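Local coordinates for cytosolic IMP-GMP specific 5'-nucleotidase (Legionella pneumophila subsp. pneumophila, PDB 4OHF), which probably hydrolyses the 5'-phosphate of purine nucleoside monophosphates such as IMP and GMP in the cytosol, with the help of magnesium, at residues Glu193-Phe198 with Gln235-Phe240; Phe206-Ser211 with Arg249-Asn254; Phe240-Ala245 with Lys285-Asp290; Arg256-Asn261 with Met267-Gly272. All coordinates share one frame; numbering follows the deposited sequence.

Contact 1: Glu193-Phe198 with Gln235-Phe240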
loop_
_atom_site.group_PDB
_atom_site.type_symbol
_atom_site.label_atom_id
_atom_site.label_comp_id
_atom_site.label_asym_id
_atom_site.label_seq_id
_atom_site.Cartn_x
_atom_site.Cartn_y
_atom_site.Cartn_z
ATOM N N GLU B 193 -2.394 29.339 37.910
ATOM C CA GLU B 193 -3.106 28.855 39.086
ATOM C C GLU B 193 -3.501 27.401 38.853
ATOM O O GLU B 193 -3.376 26.555 39.746
ATOM C CB GLU B 193 -4.363 29.686 39.361
ATOM C CG GLU B 193 -4.121 31.167 39.642
ATOM C CD GLU B 193 -2.873 31.427 40.503
ATOM O OE1 GLU B 193 -2.680 30.719 41.529
ATOM O OE2 GLU B 193 -2.087 32.349 40.151
ATOM N N GLY B 194 -3.965 27.119 37.639
ATOM C CA GLY B 194 -4.385 25.779 37.280
ATOM C C GLY B 194 -3.294 24.742 37.415
ATOM O O GLY B 194 -3.512 23.668 37.975
ATOM N N LEU B 195 -2.118 25.052 36.889
ATOM C CA LEU B 195 -1.010 24.133 36.994
ATOM C C LEU B 195 -0.715 23.888 38.468
ATOM O O LEU B 195 -0.608 22.740 38.910
ATOM C CB LEU B 195 0.216 24.706 36.286
ATOM C CG LEU B 195 0.056 24.748 34.766
ATOM C CD1 LEU B 195 1.214 25.491 34.132
ATOM C CD2 LEU B 195 -0.029 23.333 34.241
ATOM N N LYS B 196 -0.598 24.967 39.233
ATOM C CA LYS B 196 -0.326 24.837 40.652
ATOM C C LYS B 196 -1.379 23.936 41.268
ATOM O O LYS B 196 -1.069 23.011 42.012
ATOM C CB LYS B 196 -0.340 26.201 41.324
ATOM C CG LYS B 196 0.940 26.988 41.143
ATOM C CD LYS B 196 0.957 28.134 42.127
ATOM C CE LYS B 196 2.184 29.012 41.993
ATOM N NZ LYS B 196 2.215 30.067 43.054
ATOM N N HIS B 197 -2.632 24.198 40.941
ATOM C CA HIS B 197 -3.702 23.376 41.456
ATOM C C HIS B 197 -3.347 21.905 41.248
ATOM O O HIS B 197 -3.185 21.153 42.205
ATOM C CB HIS B 197 -5.001 23.690 40.726
ATOM C CG HIS B 197 -6.211 23.077 41.359
ATOM N ND1 HIS B 197 -7.335 22.732 40.638
ATOM C CD2 HIS B 197 -6.478 22.762 42.651
ATOM C CE1 HIS B 197 -8.242 22.229 41.458
ATOM N NE2 HIS B 197 -7.748 22.236 42.685
ATOM N N PHE B 198 -3.218 21.500 39.987
ATOM C CA PHE B 198 -2.892 20.114 39.653
ATOM C C PHE B 198 -1.647 19.562 40.339
ATOM O O PHE B 198 -1.656 18.432 40.822
ATOM C CB PHE B 198 -2.743 19.943 38.136
ATOM C CG PHE B 198 -4.033 19.647 37.424
ATOM C CD1 PHE B 198 -4.127 18.561 36.561
ATOM C CD2 PHE B 198 -5.155 20.442 37.615
ATOM C CE1 PHE B 198 -5.322 18.270 35.901
ATOM C CE2 PHE B 198 -6.352 20.157 36.955
ATOM C CZ PHE B 198 -6.430 19.068 36.101
ATOM N N GLN B 235 10.112 27.063 36.058
ATOM C CA GLN B 235 10.652 25.724 35.907
ATOM C C GLN B 235 10.154 24.737 36.966
ATOM O O GLN B 235 10.177 23.525 36.747
ATOM C CB GLN B 235 12.178 25.764 35.961
ATOM C CG GLN B 235 12.859 26.437 34.793
ATOM C CD GLN B 235 12.925 27.938 34.919
ATOM O OE1 GLN B 235 13.676 28.577 34.208
ATOM N NE2 GLN B 235 12.133 28.510 35.820
ATOM N N GLY B 236 9.736 25.253 38.121
ATOM C CA GLY B 236 9.248 24.390 39.189
ATOM C C GLY B 236 7.890 23.788 38.855
ATOM O O GLY B 236 7.462 22.797 39.454
ATOM N N LEU B 237 7.213 24.398 37.888
ATOM C CA LEU B 237 5.916 23.932 37.447
ATOM C C LEU B 237 6.047 22.668 36.603
ATOM O O LEU B 237 5.125 21.853 36.539
ATOM C CB LEU B 237 5.236 25.017 36.616
ATOM C CG LEU B 237 4.792 26.293 37.330
ATOM C CD1 LEU B 237 4.301 27.300 36.308
ATOM C CD2 LEU B 237 3.695 25.959 38.328
ATOM N N PHE B 238 7.204 22.486 35.972
ATOM C CA PHE B 238 7.398 21.333 35.100
ATOM C C PHE B 238 8.456 20.303 35.498
ATOM O O PHE B 238 9.598 20.638 35.802
ATOM C CB PHE B 238 7.660 21.849 33.684
ATOM C CG PHE B 238 6.651 22.859 33.231
ATOM C CD1 PHE B 238 5.342 22.480 32.976
ATOM C CD2 PHE B 238 6.989 24.203 33.132
ATOM C CE1 PHE B 238 4.385 23.423 32.632
ATOM C CE2 PHE B 238 6.035 25.165 32.785
ATOM C CZ PHE B 238 4.733 24.771 32.538
ATOM N N GLU B 239 8.048 19.036 35.482
ATOM C CA GLU B 239 8.924 17.921 35.824
ATOM C C GLU B 239 9.966 17.795 34.718
ATOM O O GLU B 239 11.161 17.782 34.984
ATOM C CB GLU B 239 8.102 16.635 35.930
ATOM C CG GLU B 239 8.824 15.464 36.584
ATOM C CD GLU B 239 9.063 15.661 38.081
ATOM O OE1 GLU B 239 9.513 14.698 38.738
ATOM O OE2 GLU B 239 8.805 16.775 38.596
ATOM N N PHE B 240 9.495 17.698 33.476
ATOM C CA PHE B 240 10.363 17.611 32.304
ATOM C C PHE B 240 9.918 18.650 31.305
ATOM O O PHE B 240 8.752 19.077 31.288
ATOM C CB PHE B 240 10.243 16.269 31.588
ATOM C CG PHE B 240 10.688 15.102 32.392
ATOM C CD1 PHE B 240 9.806 14.461 33.254
ATOM C CD2 PHE B 240 11.990 14.626 32.271
ATOM C CE1 PHE B 240 10.211 13.353 33.983
ATOM C CE2 PHE B 240 12.414 13.519 32.992
ATOM C CZ PHE B 240 11.521 12.878 33.854
#

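Contact 2: Phe206-Ser211 with Arg249-Asn254. With PO4 (phosphate ion), chain H.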
loop_
_atom_site.group_PDB
_atom_site.type_symbol
_atom_site.label_atom_id
_atom_site.label_comp_id
_atom_site.label_asym_id
_atom_site.label_seq_id
_atom_site.Cartn_x
_atom_site.Cartn_y
_atom_site.Cartn_z
ATOM N N PHE B 206 4.566 18.030 32.336
ATOM C CA PHE B 206 5.725 18.213 31.475
ATOM C C PHE B 206 5.342 18.887 30.164
ATOM O O PHE B 206 4.203 18.780 29.702
ATOM C CB PHE B 206 6.446 16.866 31.221
ATOM C CG PHE B 206 5.672 15.872 30.380
ATOM C CD1 PHE B 206 5.868 15.800 28.992
ATOM C CD2 PHE B 206 4.828 14.935 30.982
ATOM C CE1 PHE B 206 5.242 14.801 28.222
ATOM C CE2 PHE B 206 4.195 13.932 30.220
ATOM C CZ PHE B 206 4.408 13.866 28.836
ATOM N N ILE B 207 6.297 19.603 29.581
ATOM C CA ILE B 207 6.097 20.282 28.320
ATOM C C ILE B 207 6.661 19.427 27.194
ATOM O O ILE B 207 7.726 18.824 27.333
ATOM C CB ILE B 207 6.808 21.648 28.321
ATOM C CG1 ILE B 207 6.123 22.572 29.325
ATOM C CG2 ILE B 207 6.781 22.270 26.919
ATOM C CD1 ILE B 207 6.763 23.918 29.437
ATOM N N LEU B 208 5.945 19.363 26.079
ATOM C CA LEU B 208 6.401 18.584 24.927
ATOM C C LEU B 208 6.137 19.485 23.719
ATOM O O LEU B 208 5.041 19.471 23.142
ATOM C CB LEU B 208 5.603 17.277 24.822
ATOM C CG LEU B 208 5.976 16.255 23.749
ATOM C CD1 LEU B 208 7.379 15.714 24.019
ATOM C CD2 LEU B 208 4.963 15.115 23.748
ATOM N N THR B 209 7.149 20.272 23.354
ATOM C CA THR B 209 7.037 21.226 22.256
ATOM C C THR B 209 7.930 20.955 21.055
ATOM O O THR B 209 8.979 20.334 21.162
ATOM C CB THR B 209 7.365 22.652 22.743
ATOM O OG1 THR B 209 7.444 23.532 21.623
ATOM C CG2 THR B 209 8.710 22.687 23.468
ATOM N N ASN B 210 7.525 21.448 19.900
ATOM C CA ASN B 210 8.335 21.276 18.704
ATOM C C ASN B 210 9.296 22.470 18.548
ATOM O O ASN B 210 10.125 22.483 17.650
ATOM C CB ASN B 210 7.435 21.137 17.471
ATOM C CG ASN B 210 7.106 19.690 17.142
ATOM O OD1 ASN B 210 7.247 18.799 17.977
ATOM N ND2 ASN B 210 6.658 19.453 15.924
ATOM N N SER B 211 9.171 23.467 19.427
ATOM C CA SER B 211 10.022 24.661 19.398
ATOM C C SER B 211 11.307 24.332 20.116
ATOM O O SER B 211 11.327 23.441 20.967
ATOM C CB SER B 211 9.354 25.829 20.127
ATOM O OG SER B 211 8.146 26.204 19.489
ATOM N N ARG B 249 6.150 12.197 15.088
ATOM C CA ARG B 249 7.133 11.123 15.190
ATOM C C ARG B 249 7.608 10.857 16.605
ATOM O O ARG B 249 7.982 9.727 16.928
ATOM C CB ARG B 249 8.321 11.377 14.255
ATOM C CG ARG B 249 8.018 11.012 12.811
ATOM C CD ARG B 249 9.272 10.910 11.962
ATOM N NE ARG B 249 9.854 12.212 11.697
ATOM C CZ ARG B 249 10.844 12.428 10.838
ATOM N NH1 ARG B 249 11.303 13.666 10.666
ATOM N NH2 ARG B 249 11.374 11.416 10.156
ATOM N N PHE B 250 7.600 11.874 17.459
ATOM C CA PHE B 250 8.011 11.654 18.840
ATOM C C PHE B 250 7.162 10.533 19.466
ATOM O O PHE B 250 7.653 9.717 20.243
ATOM C CB PHE B 250 7.815 12.909 19.681
ATOM C CG PHE B 250 8.016 12.684 21.166
ATOM C CD1 PHE B 250 9.246 12.962 21.775
ATOM C CD2 PHE B 250 6.986 12.173 21.952
ATOM C CE1 PHE B 250 9.445 12.735 23.141
ATOM C CE2 PHE B 250 7.172 11.942 23.307
ATOM C CZ PHE B 250 8.413 12.224 23.905
ATOM N N PHE B 251 5.878 10.518 19.132
ATOM C CA PHE B 251 4.951 9.539 19.666
ATOM C C PHE B 251 5.143 8.113 19.156
ATOM O O PHE B 251 5.020 7.170 19.922
ATOM C CB PHE B 251 3.513 9.980 19.377
ATOM C CG PHE B 251 3.137 11.270 20.026
ATOM C CD1 PHE B 251 2.928 12.416 19.265
ATOM C CD2 PHE B 251 3.004 11.350 21.406
ATOM C CE1 PHE B 251 2.593 13.623 19.871
ATOM C CE2 PHE B 251 2.672 12.545 22.022
ATOM C CZ PHE B 251 2.464 13.688 21.252
ATOM N N TYR B 252 5.453 7.948 17.874
ATOM C CA TYR B 252 5.587 6.600 17.330
ATOM C C TYR B 252 6.951 6.182 16.802
ATOM O O TYR B 252 7.192 4.991 16.594
ATOM C CB TYR B 252 4.545 6.382 16.223
ATOM C CG TYR B 252 4.640 7.367 15.078
ATOM C CD1 TYR B 252 3.701 8.396 14.936
ATOM C CD2 TYR B 252 5.651 7.262 14.129
ATOM C CE1 TYR B 252 3.765 9.291 13.872
ATOM C CE2 TYR B 252 5.729 8.157 13.054
ATOM C CZ TYR B 252 4.778 9.168 12.936
ATOM O OH TYR B 252 4.844 10.053 11.890
ATOM N N ASP B 253 7.840 7.140 16.572
ATOM C CA ASP B 253 9.161 6.812 16.058
ATOM C C ASP B 253 10.119 6.423 17.184
ATOM O O ASP B 253 9.686 6.167 18.306
ATOM C CB ASP B 253 9.701 7.988 15.261
ATOM C CG ASP B 253 10.525 7.546 14.077
ATOM O OD1 ASP B 253 10.382 8.138 12.977
ATOM O OD2 ASP B 253 11.319 6.593 14.259
ATOM N N ASN B 254 11.415 6.363 16.894
ATOM C CA ASN B 254 12.385 5.973 17.915
ATOM C C ASN B 254 13.608 6.896 17.968
ATOM O O ASN B 254 14.714 6.463 18.310
ATOM C CB ASN B 254 12.842 4.545 17.664
ATOM C CG ASN B 254 13.523 4.392 16.321
ATOM O OD1 ASN B 254 14.009 3.315 15.980
ATOM N ND2 ASN B 254 13.569 5.479 15.547
HETATM P P PO4 H . 4.494 23.237 19.949
HETATM O O1 PO4 H . 5.374 23.997 19.022
HETATM O O2 PO4 H . 3.076 23.476 19.610
HETATM O O3 PO4 H . 4.746 23.680 21.347
HETATM O O4 PO4 H . 4.777 21.785 19.816
#

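Contact 3: Phe240-Ala245 with Lys285-Asp290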
loop_
_atom_site.group_PDB
_atom_site.type_symbol
_atom_site.label_atom_id
_atom_site.label_comp_id
_atom_site.label_asym_id
_atom_site.label_seq_id
_atom_site.Cartn_x
_atom_site.Cartn_y
_atom_site.Cartn_z
ATOM N N PHE B 240 9.495 17.698 33.476
ATOM C CA PHE B 240 10.363 17.611 32.304
ATOM C C PHE B 240 9.918 18.650 31.305
ATOM O O PHE B 240 8.752 19.077 31.288
ATOM C CB PHE B 240 10.243 16.269 31.588
ATOM C CG PHE B 240 10.688 15.102 32.392
ATOM C CD1 PHE B 240 9.806 14.461 33.254
ATOM C CD2 PHE B 240 11.990 14.626 32.271
ATOM C CE1 PHE B 240 10.211 13.353 33.983
ATOM C CE2 PHE B 240 12.414 13.519 32.992
ATOM C CZ PHE B 240 11.521 12.878 33.854
ATOM N N VAL B 241 10.846 19.048 30.456
ATOM C CA VAL B 241 10.522 19.993 29.417
ATOM C C VAL B 241 11.290 19.488 28.210
ATOM O O VAL B 241 12.506 19.597 28.151
ATOM C CB VAL B 241 10.897 21.459 29.822
ATOM C CG1 VAL B 241 12.253 21.486 30.433
ATOM C CG2 VAL B 241 10.828 22.388 28.606
ATOM N N ILE B 242 10.549 18.892 27.277
ATOM C CA ILE B 242 11.097 18.312 26.055
ATOM C C ILE B 242 10.911 19.231 24.835
ATOM O O ILE B 242 9.786 19.530 24.423
ATOM C CB ILE B 242 10.426 16.944 25.790
ATOM C CG1 ILE B 242 10.471 16.102 27.071
ATOM C CG2 ILE B 242 11.126 16.226 24.655
ATOM C CD1 ILE B 242 9.753 14.762 26.965
ATOM N N THR B 243 12.032 19.653 24.252
ATOM C CA THR B 243 12.030 20.555 23.109
ATOM C C THR B 243 12.413 19.909 21.770
ATOM O O THR B 243 13.020 18.835 21.738
ATOM C CB THR B 243 12.946 21.723 23.404
ATOM O OG1 THR B 243 14.285 21.244 23.575
ATOM C CG2 THR B 243 12.508 22.396 24.689
ATOM N N LEU B 244 12.072 20.586 20.668
ATOM C CA LEU B 244 12.305 20.058 19.327
ATOM C C LEU B 244 11.866 18.592 19.412
ATOM O O LEU B 244 12.570 17.670 18.990
ATOM C CB LEU B 244 13.781 20.173 18.935
ATOM C CG LEU B 244 14.244 21.521 18.361
ATOM C CD1 LEU B 244 15.746 21.484 18.118
ATOM C CD2 LEU B 244 13.512 21.831 17.058
ATOM N N ALA B 245 10.684 18.398 19.987
ATOM C CA ALA B 245 10.131 17.074 20.186
ATOM C C ALA B 245 9.977 16.312 18.894
ATOM O O ALA B 245 10.082 15.094 18.870
ATOM C CB ALA B 245 8.791 17.172 20.897
ATOM N N LYS B 285 8.001 6.065 23.727
ATOM C CA LYS B 285 8.351 4.747 24.228
ATOM C C LYS B 285 9.357 4.837 25.378
ATOM O O LYS B 285 9.080 4.394 26.498
ATOM C CB LYS B 285 8.927 3.909 23.084
ATOM C CG LYS B 285 9.462 2.541 23.484
ATOM C CD LYS B 285 8.357 1.550 23.792
ATOM C CE LYS B 285 8.618 0.198 23.107
ATOM N NZ LYS B 285 9.978 -0.354 23.386
ATOM N N LYS B 286 10.519 5.427 25.106
ATOM C CA LYS B 286 11.545 5.549 26.133
ATOM C C LYS B 286 11.112 6.383 27.332
ATOM O O LYS B 286 11.437 6.050 28.467
ATOM C CB LYS B 286 12.831 6.131 25.538
ATOM C CG LYS B 286 13.924 6.362 26.566
ATOM C CD LYS B 286 15.287 6.394 25.902
ATOM C CE LYS B 286 16.327 7.044 26.800
ATOM N NZ LYS B 286 16.556 6.304 28.079
ATOM N N PHE B 287 10.375 7.460 27.071
ATOM C CA PHE B 287 9.908 8.356 28.125
ATOM C C PHE B 287 9.033 7.616 29.116
ATOM O O PHE B 287 9.205 7.726 30.331
ATOM C CB PHE B 287 9.124 9.525 27.504
ATOM C CG PHE B 287 8.582 10.504 28.510
ATOM C CD1 PHE B 287 7.354 10.284 29.132
ATOM C CD2 PHE B 287 9.300 11.658 28.835
ATOM C CE1 PHE B 287 6.843 11.198 30.062
ATOM C CE2 PHE B 287 8.802 12.581 29.764
ATOM C CZ PHE B 287 7.570 12.347 30.376
ATOM N N THR B 288 8.090 6.858 28.581
ATOM C CA THR B 288 7.162 6.095 29.397
ATOM C C THR B 288 7.874 4.996 30.191
ATOM O O THR B 288 7.540 4.732 31.356
ATOM C CB THR B 288 6.064 5.480 28.506
ATOM O OG1 THR B 288 5.398 6.530 27.791
ATOM C CG2 THR B 288 5.046 4.711 29.352
ATOM N N GLU B 289 8.859 4.357 29.567
ATOM C CA GLU B 289 9.599 3.299 30.243
ATOM C C GLU B 289 10.424 3.873 31.386
ATOM O O GLU B 289 10.311 3.424 32.526
ATOM C CB GLU B 289 10.505 2.569 29.244
ATOM C CG GLU B 289 9.931 1.255 28.724
ATOM C CD GLU B 289 10.453 0.881 27.344
ATOM O OE1 GLU B 289 11.663 1.078 27.092
ATOM O OE2 GLU B 289 9.648 0.382 26.514
ATOM N N ASP B 290 11.235 4.883 31.082
ATOM C CA ASP B 290 12.088 5.508 32.083
ATOM C C ASP B 290 11.338 6.125 33.258
ATOM O O ASP B 290 11.929 6.353 34.308
ATOM C CB ASP B 290 12.993 6.556 31.436
ATOM C CG ASP B 290 13.882 5.967 30.362
ATOM O OD1 ASP B 290 14.153 4.749 30.411
ATOM O OD2 ASP B 290 14.320 6.724 29.475
#

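Contact 4: Arg256-Asn261 with Met267-Gly272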
loop_
_atom_site.group_PDB
_atom_site.type_symbol
_atom_site.label_atom_id
_atom_site.label_comp_id
_atom_site.label_asym_id
_atom_site.label_seq_id
_atom_site.Cartn_x
_atom_site.Cartn_y
_atom_site.Cartn_z
ATOM N N ARG B 256 16.285 9.507 19.244
ATOM C CA ARG B 256 16.847 9.585 20.586
ATOM C C ARG B 256 16.728 10.921 21.314
ATOM O O ARG B 256 16.535 11.976 20.709
ATOM C CB ARG B 256 18.324 9.144 20.575
ATOM C CG ARG B 256 19.267 9.953 19.656
ATOM C CD ARG B 256 20.750 9.848 20.105
ATOM N NE ARG B 256 21.191 8.465 20.338
ATOM C CZ ARG B 256 21.255 7.519 19.398
ATOM N NH1 ARG B 256 21.666 6.295 19.715
ATOM N NH2 ARG B 256 20.915 7.792 18.138
ATOM N N PHE B 257 16.829 10.841 22.634
ATOM C CA PHE B 257 16.778 12.004 23.501
ATOM C C PHE B 257 18.169 12.626 23.558
ATOM O O PHE B 257 19.181 11.955 23.342
ATOM C CB PHE B 257 16.391 11.597 24.924
ATOM C CG PHE B 257 14.912 11.509 25.162
ATOM C CD1 PHE B 257 14.141 12.666 25.284
ATOM C CD2 PHE B 257 14.290 10.274 25.293
ATOM C CE1 PHE B 257 12.782 12.596 25.539
ATOM C CE2 PHE B 257 12.923 10.194 25.548
ATOM C CZ PHE B 257 12.169 11.361 25.672
ATOM N N LEU B 258 18.208 13.917 23.848
ATOM C CA LEU B 258 19.454 14.652 23.986
ATOM C C LEU B 258 19.279 15.461 25.259
ATOM O O LEU B 258 18.247 16.086 25.471
ATOM C CB LEU B 258 19.683 15.570 22.779
ATOM C CG LEU B 258 20.106 14.850 21.489
ATOM C CD1 LEU B 258 20.204 15.825 20.333
ATOM C CD2 LEU B 258 21.452 14.187 21.720
ATOM N N SER B 259 20.269 15.426 26.132
ATOM C CA SER B 259 20.161 16.165 27.378
ATOM C C SER B 259 20.591 17.607 27.155
ATOM O O SER B 259 21.654 17.858 26.587
ATOM C CB SER B 259 21.029 15.511 28.444
ATOM O OG SER B 259 20.856 16.168 29.680
ATOM N N VAL B 260 19.766 18.553 27.588
ATOM C CA VAL B 260 20.091 19.957 27.399
ATOM C C VAL B 260 20.565 20.625 28.671
ATOM O O VAL B 260 19.919 20.512 29.717
ATOM C CB VAL B 260 18.878 20.765 26.872
ATOM C CG1 VAL B 260 19.320 22.163 26.471
ATOM C CG2 VAL B 260 18.242 20.058 25.702
ATOM N N ASN B 261 21.703 21.306 28.576
ATOM C CA ASN B 261 22.255 22.052 29.697
ATOM C C ASN B 261 21.355 23.287 29.757
ATOM O O ASN B 261 21.364 24.109 28.841
ATOM C CB ASN B 261 23.698 22.449 29.389
ATOM C CG ASN B 261 24.363 23.187 30.533
ATOM O OD1 ASN B 261 23.965 24.299 30.899
ATOM N ND2 ASN B 261 25.387 22.571 31.105
ATOM N N MET B 267 24.294 20.321 24.338
ATOM C CA MET B 267 23.649 19.043 24.584
ATOM C C MET B 267 24.613 17.859 24.606
ATOM O O MET B 267 25.721 17.913 24.054
ATOM C CB MET B 267 22.568 18.803 23.525
ATOM C CG MET B 267 21.630 19.983 23.319
ATOM S SD MET B 267 20.485 19.718 21.946
ATOM C CE MET B 267 21.514 20.135 20.550
ATOM N N THR B 268 24.182 16.790 25.262
ATOM C CA THR B 268 24.971 15.573 25.339
ATOM C C THR B 268 24.044 14.398 25.049
ATOM O O THR B 268 22.854 14.460 25.351
ATOM C CB THR B 268 25.569 15.370 26.736
ATOM O OG1 THR B 268 24.576 14.811 27.597
ATOM C CG2 THR B 268 26.022 16.692 27.312
ATOM N N ASN B 269 24.578 13.339 24.450
ATOM C CA ASN B 269 23.764 12.167 24.154
ATOM C C ASN B 269 23.357 11.575 25.487
ATOM O O ASN B 269 24.086 11.699 26.472
ATOM C CB ASN B 269 24.547 11.124 23.352
ATOM C CG ASN B 269 24.821 11.562 21.936
ATOM O OD1 ASN B 269 23.931 12.048 21.249
ATOM N ND2 ASN B 269 26.049 11.383 21.486
ATOM N N VAL B 270 22.190 10.943 25.523
ATOM C CA VAL B 270 21.697 10.345 26.754
ATOM C C VAL B 270 22.091 8.883 26.834
ATOM O O VAL B 270 22.083 8.170 25.835
ATOM C CB VAL B 270 20.160 10.459 26.859
ATOM C CG1 VAL B 270 19.652 9.639 28.027
ATOM C CG2 VAL B 270 19.761 11.916 27.027
ATOM N N HIS B 271 22.462 8.453 28.032
ATOM C CA HIS B 271 22.858 7.072 28.294
ATOM C C HIS B 271 22.145 6.713 29.592
ATOM O O HIS B 271 22.391 7.316 30.641
ATOM C CB HIS B 271 24.383 6.967 28.473
ATOM C CG HIS B 271 25.170 7.453 27.290
ATOM N ND1 HIS B 271 25.065 6.880 26.038
ATOM C CD2 HIS B 271 26.046 8.479 27.163
ATOM C CE1 HIS B 271 25.840 7.535 25.190
ATOM N NE2 HIS B 271 26.446 8.511 25.847
ATOM N N GLY B 272 21.242 5.746 29.522
ATOM C CA GLY B 272 20.506 5.379 30.711
ATOM C C GLY B 272 19.171 6.101 30.714
ATOM O O GLY B 272 18.813 6.740 29.724
#

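Contact 1: Glu193-Phe198 with Gln235-Phe240
Leu237, in the loop that leads into strand 240-243, meets Leu195 and Lys196 of helix 189-200, which packs over one face of the Rossmann-like sheet of the HAD fold. The side chain of Leu237 shows how a branched aliphatic residue serves such a corner. Its CB sits over the centre of the ring of the next residue, Phe238, 3.9 Å above the plane. With CG anti to the carbonyl carbon (chi1 -68°), the chain heads for the helix, and at CG it forks. CD1 touches Leu195 CD1 at 4.2 Å. CD2 meets Lys196 CG at 4.1 Å, using only the aliphatic base of that lysine, because the extended remainder carries NZ outward to salt bridges with Glu232 and Asp229. Lysine thus suits the border of this buried patch, greasy at its root and charged at its tip. Leu195, by contrast, lies wholly inside: it also packs on Ile205 of strand 204-208 and on Leu22 and Leu28. No hydrogen bond crosses between the two segments; they meet through apolar packing. The same methyl of Leu195 has a second neighbour, since CD1 approaches the Phe238 ring obliquely, 3.9 Å from Phe238 CZ.

Contact 2: Phe206-Ser211 with Arg249-Asn254
Leu208 presents its two methyls to two different phenylalanine rings, Phe250 and Phe251, on the short, weakly bonded helix 249-252. CD1 stands over the face of Phe250, 3.7 Å from the ring centroid and only 13° off the normal, a well-formed CH-pi contact. CD2 comes to Phe251 obliquely, 3.8 Å from Phe251 CZ. The torsions divide the work: Phe250 has CG opposite its backbone N (chi1 171°) and turns a flat face to the strand, whereas Phe251 has CG beside its N (chi1 -63°) and takes Phe250 CD2 against one face. Leucine suits this place because its forked end can serve both rings at once. Strand 204-208 adjoins strand 19-22, whose end leads to the magnesium ligands Asp23 and Asp25, and Thr209 follows it directly, as the Ser/Thr of motif II does in the HAD fold. The Thr209 hydroxyl accepts from Ser211 N at 2.8 Å, an ST turn, and gives its proton to O3 of a bound phosphate 2.7 Å from Thr209 OG1. Asn210 N adds a bond to phosphate O4 at 2.8 Å, and Asp25 N and Lys247 NZ also bind the ion, which probably came from the crystallisation liquor. Arg249, which opens the short helix, and Asp253, just past its end, form reciprocal salt bridges with Asp253 and Arg249 of the third subunit.

Contact 3: Phe240-Ala245 with Lys285-Asp290
Lys286 NZ, one residue before the ring that meets Phe240 and Ile242, is held by two oxygens. Asp290 OD2 lies 2.7 Å from Lys286 NZ and is approached on its syn side, 20° out of the carboxylate plane, in a salt bridge between residues one helical turn apart. The second oxygen is the carbonyl of Gly272. Lysine suits this helix flank, where its long arm reaches past the apolar layer. That layer belongs to Phe287, whose CG stands opposite its backbone N (chi1 179°), carrying the ring to the strand. There it makes an edge-to-face (T-shaped) pair with Phe240: the edge of Phe287 is directed at the face of Phe240, with centroids 5.4 Å apart and planes inclined at 67°. The leading atom, Phe287 CE2, hangs 4.0 Å above the Phe240 plane, nearer the rim than the centre. Ile242 CD1 meets the same CD2-CE2 part of the Phe287 ring, obliquely and from the opposite side of its plane, 3.7 Å from both atoms. A long, beta-branched residue is apt here, favouring the extended backbone while sending a methyl to the helix. In the HAD core, strand 240-243 runs parallel between strands 204-208 and 277-281; helix 284-290 covers its Phe240 and Ile242 side, where Phe287 also packs on Phe206 of strand 204-208 and Phe257 of strand 257-260.

Contact 4: Arg256-Asn261 with Met267-Gly272
Val260 and Met267 lie side by side on the closely packed face of this strand pair, Val260 CG2 4.1 Å from Met267 CG. The methionine starts with CG on the side of its backbone N (chi1 -49°), and a bend at chi3 completes the flexible chain; its sulfur lies 4.2 Å from Leu258 CD1. Such a pliable thioether suits a seam between branched side chains. Leu258 also runs alongside Asn269, whose OD1 is turned to a polar partner, Gln280 NE2 of the third subunit. Between the strands, Ser259 and Thr268 form an antiparallel hydrogen-bonded pair: Ser259 N reaches Thr268 O at 2.9 Å, and Thr268 N reaches Ser259 O at 3.0 Å. These strands, 257-260 and 267-269, make a beta hairpin, their directions 141° apart, at the edge of the main sheet within the chain, where the third subunit takes over: Met267 makes backbone hydrogen bonds to it and Leu258 packs on its Leu258. Asn261 suits the start of the hairpin turn, since OD1 accepts from the backbone N of both Glu263 and Asn264. The side bearing Ser259 and Thr268 is looser, Thr268 being exposed. There the small Ser259 meets Thr268 lightly, Ser259 CB 3.7 Å from Thr268 OG1, while Val270 continues the apolar contact with CG2 at 4.0 Å from Phe257 CB. The beta-branched valine lies across the backbone of strand 257-260 here, and Phe257 sends its ring away toward Phe287 of helix 284-290. At the exposed margin Arg256 merely passes Asn269, with Arg256 CD 4.0 Å from Asn269 OD1 and the guanidinium and amide planes 66° apart.

How the contacts relate
Contacts 1, 2 and 3 are buried and purely apolar across their segments, whereas contact 4 is partly exposed and adds a pair of backbone hydrogen bonds to its side-chain packing. Contact 1 lies on one face of the main sheet; contacts 2 and 3 lie on the other, their centres about 7 Å apart, and anchor helices 249-252 and 284-290 to neighbouring strands 204-208 and 240-243. Phe240 belongs to both contact 1 and contact 3. Phe257 links contact 4 to contacts 2 and 3, packing on Phe250 and Ile242. Contact 2 lies nearest the magnesium site; contact 4, at the edge of the sheet within the chain, touches the third subunit, as contact 2 does.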